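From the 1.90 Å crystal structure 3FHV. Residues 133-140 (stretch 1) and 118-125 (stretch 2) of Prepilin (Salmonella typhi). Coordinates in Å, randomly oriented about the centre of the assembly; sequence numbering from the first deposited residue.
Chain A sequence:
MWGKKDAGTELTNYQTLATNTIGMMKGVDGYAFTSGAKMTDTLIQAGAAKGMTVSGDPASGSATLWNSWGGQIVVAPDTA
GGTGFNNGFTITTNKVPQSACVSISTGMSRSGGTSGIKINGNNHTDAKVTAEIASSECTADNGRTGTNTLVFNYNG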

# COMPACT_ATOMS: atom_id res chain seq x y z
N ILE A 133 -26.39 -12.98 -2.16
CA ILE A 133 -25.96 -13.83 -1.06
C ILE A 133 -25.60 -12.98 0.16
O ILE A 133 -26.05 -13.25 1.28
CB ILE A 133 -24.73 -14.69 -1.45
CG1 ILE A 133 -25.16 -15.81 -2.41
CG2 ILE A 133 -24.07 -15.28 -0.21
CD1 ILE A 133 -23.99 -16.61 -3.00
N ALA A 134 -24.79 -11.95 -0.05
CA ALA A 134 -24.36 -11.08 1.03
C ALA A 134 -25.53 -10.43 1.76
O ALA A 134 -25.58 -10.44 2.99
CB ALA A 134 -23.41 -10.01 0.50
N SER A 135 -26.47 -9.86 1.00
CA SER A 135 -27.64 -9.21 1.60
C SER A 135 -28.33 -10.11 2.60
O SER A 135 -28.82 -9.67 3.65
CB SER A 135 -28.65 -8.81 0.51
OG SER A 135 -28.09 -7.87 -0.38
N SER A 136 -28.38 -11.40 2.29
CA SER A 136 -29.05 -12.34 3.16
C SER A 136 -28.18 -12.77 4.34
O SER A 136 -28.63 -12.76 5.49
CB SER A 136 -29.49 -13.56 2.34
OG SER A 136 -30.11 -14.55 3.14
N GLU A 137 -26.92 -13.13 4.06
CA GLU A 137 -26.02 -13.58 5.12
C GLU A 137 -25.51 -12.49 6.06
O GLU A 137 -25.18 -12.79 7.20
CB GLU A 137 -24.84 -14.33 4.51
CG GLU A 137 -25.25 -15.55 3.72
CD GLU A 137 -24.05 -16.28 3.15
OE1 GLU A 137 -22.97 -15.66 3.11
OE2 GLU A 137 -24.20 -17.44 2.74
N CYS A 138 -25.42 -11.26 5.59
CA CYS A 138 -24.97 -10.16 6.44
C CYS A 138 -26.15 -9.81 7.34
O CYS A 138 -27.24 -9.55 6.84
CB CYS A 138 -24.59 -8.94 5.61
SG CYS A 138 -23.10 -9.13 4.57
N THR A 139 -25.93 -9.79 8.65
CA THR A 139 -27.00 -9.51 9.60
C THR A 139 -27.17 -8.04 9.97
O THR A 139 -26.23 -7.25 9.89
CB THR A 139 -26.81 -10.35 10.88
OG1 THR A 139 -25.46 -10.22 11.34
CG2 THR A 139 -27.11 -11.82 10.60
N ALA A 140 -28.38 -7.68 10.38
CA ALA A 140 -28.72 -6.31 10.75
C ALA A 140 -27.86 -5.79 11.91
O ALA A 140 -27.40 -6.57 12.74
CB ALA A 140 -30.19 -6.23 11.13
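Stretch 2 (118-125) KINGNNHT

Stretch 2 of this prepilin is a hairpin-like segment, two short strand pieces joined by a tight turn, laid against the C-terminal end of the helix that opens stretch 1 (133-137) and against the first loop residues after it. Residues 133-137 are helical, continuing a helix that begins earlier in the chain, and Cys 138 is the first residue to leave helical phi/psi. The strand 122-124 runs nearly antiparallel to this helix: the angle between their N-to-C directions is 162°, the signed crossing angle is -162°, and the axes approach to 11.3 Å, a spacing bridged by side chains. In all, 345 Å² of surface is buried between the two stretches.

Lys 118, in the extended conformation (-118/134), points its CA-to-CB bond away from stretch 1 and makes no contact, its side chain following an m, t, t, t course. Ile 119, next in the same strand (-120/109), points toward the helix and is buried. Its CA lies 6.5 Å from the CA of Glu 137, the nearest backbone register of the two segments. The m, t rotamer brings Ile 119 CD1 to 4.2 Å from Ala 134 CB, while Ile 119 CG2 lies 4.0 Å from Cys 138 SG; Ala 134 and Cys 138 are one helical turn apart, linked by the backbone hydrogen bond from Cys 138 N to Ala 134 O (2.7 Å), so the isoleucine packs across that turn. Ile 119 CB also lies 3.7 Å from Glu 137 OE1, placing the carboxylate beside the apolar patch.

The chain then reverses in a type II' beta turn from Ile 119 to Asn 122. Asn 120 takes the positive phi of that turn (55/-127), and its CA-to-CB bond points toward the end of the helix, where the side chain lies near Glu 137, Cys 138 and Thr 139. Gly 121 (-88/22) follows, out of reach of stretch 1. The turn is closed by paired backbone hydrogen bonds, Asn 122 N to Ile 119 O and Ile 119 N to Asn 122 O, each 2.9 Å.

Asn 122 starts the second strand and points toward the helix, with its CB 3.2 Å from Glu 137 OE2. Its amide is held back over the turn by a hydrogen bond from Asn 122 ND2 to Ile 119 O (3.0 Å). A water links the stretches here: it donates to Glu 137 O at 2.6 Å and accepts a weak hydrogen bond from Asn 122 ND2 at 3.1 Å. Asn 123 alternates outward, as expected in an extended strand, and touches nothing in stretch 1.

His 124 points back toward the helix with chi1 m. Its ring approaches Ile 133, one turn before Glu 137, with His 124 NE2 3.2 Å from Ile 133 CG2; the methyl lies oblique to the ring. Glu 137, which has the largest covered area of either stretch, extends its m, t side chain so that OE1 lies near the ring plane, at the edge. Thr 125 (-64/-13) leaves the strand and the contact.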

# COMPACT_ATOMS: atom_id res chain seq x y z
N LYS A 118 -15.70 -15.65 3.90
CA LYS A 118 -16.66 -16.11 4.88
C LYS A 118 -17.45 -14.95 5.48
O LYS A 118 -16.89 -13.93 5.85
CB LYS A 118 -15.96 -16.83 6.03
CG LYS A 118 -14.99 -17.92 5.62
CD LYS A 118 -14.43 -18.61 6.86
CE LYS A 118 -13.43 -19.70 6.51
NZ LYS A 118 -12.92 -20.36 7.74
N ILE A 119 -18.76 -15.13 5.56
CA ILE A 119 -19.63 -14.12 6.17
C ILE A 119 -20.28 -14.85 7.32
O ILE A 119 -21.11 -15.74 7.11
CB ILE A 119 -20.71 -13.61 5.20
CG1 ILE A 119 -20.05 -12.98 3.96
CG2 ILE A 119 -21.58 -12.55 5.90
CD1 ILE A 119 -21.05 -12.46 2.94
N ASN A 120 -19.88 -14.50 8.54
CA ASN A 120 -20.40 -15.15 9.73
C ASN A 120 -20.15 -16.66 9.58
O ASN A 120 -19.03 -17.07 9.29
CB ASN A 120 -21.88 -14.79 9.90
CG ASN A 120 -22.08 -13.29 10.08
OD1 ASN A 120 -23.00 -12.68 9.52
ND2 ASN A 120 -21.20 -12.69 10.88
N GLY A 121 -21.18 -17.49 9.74
CA GLY A 121 -20.95 -18.93 9.61
C GLY A 121 -21.09 -19.47 8.20
O GLY A 121 -21.30 -20.66 8.02
N ASN A 122 -20.93 -18.61 7.20
CA ASN A 122 -21.07 -19.04 5.80
C ASN A 122 -19.73 -18.94 5.08
O ASN A 122 -19.25 -17.85 4.82
CB ASN A 122 -22.11 -18.16 5.11
CG ASN A 122 -23.44 -18.18 5.82
OD1 ASN A 122 -24.19 -19.14 5.71
ND2 ASN A 122 -23.74 -17.12 6.57
N ASN A 123 -19.16 -20.10 4.75
CA ASN A 123 -17.86 -20.14 4.10
C ASN A 123 -17.92 -20.40 2.60
O ASN A 123 -18.08 -21.53 2.15
CB ASN A 123 -16.98 -21.19 4.78
CG ASN A 123 -15.55 -21.16 4.29
OD1 ASN A 123 -15.19 -20.37 3.41
ND2 ASN A 123 -14.72 -22.03 4.85
N HIS A 124 -17.79 -19.33 1.82
CA HIS A 124 -17.81 -19.42 0.37
C HIS A 124 -16.44 -19.79 -0.18
O HIS A 124 -15.72 -18.94 -0.70
CB HIS A 124 -18.29 -18.10 -0.24
CG HIS A 124 -19.64 -17.67 0.23
ND1 HIS A 124 -19.82 -16.81 1.29
CD2 HIS A 124 -20.88 -17.98 -0.22
CE1 HIS A 124 -21.12 -16.60 1.47
NE2 HIS A 124 -21.78 -17.30 0.57
N THR A 125 -16.10 -21.07 -0.07
CA THR A 125 -14.77 -21.54 -0.45
C THR A 125 -14.48 -21.38 -1.94
O THR A 125 -13.33 -21.51 -2.38
CB THR A 125 -14.57 -23.02 -0.06
OG1 THR A 125 -15.51 -23.84 -0.76
CG2 THR A 125 -14.76 -23.20 1.43
O HOH W 1 -25.41 -15.16 8.23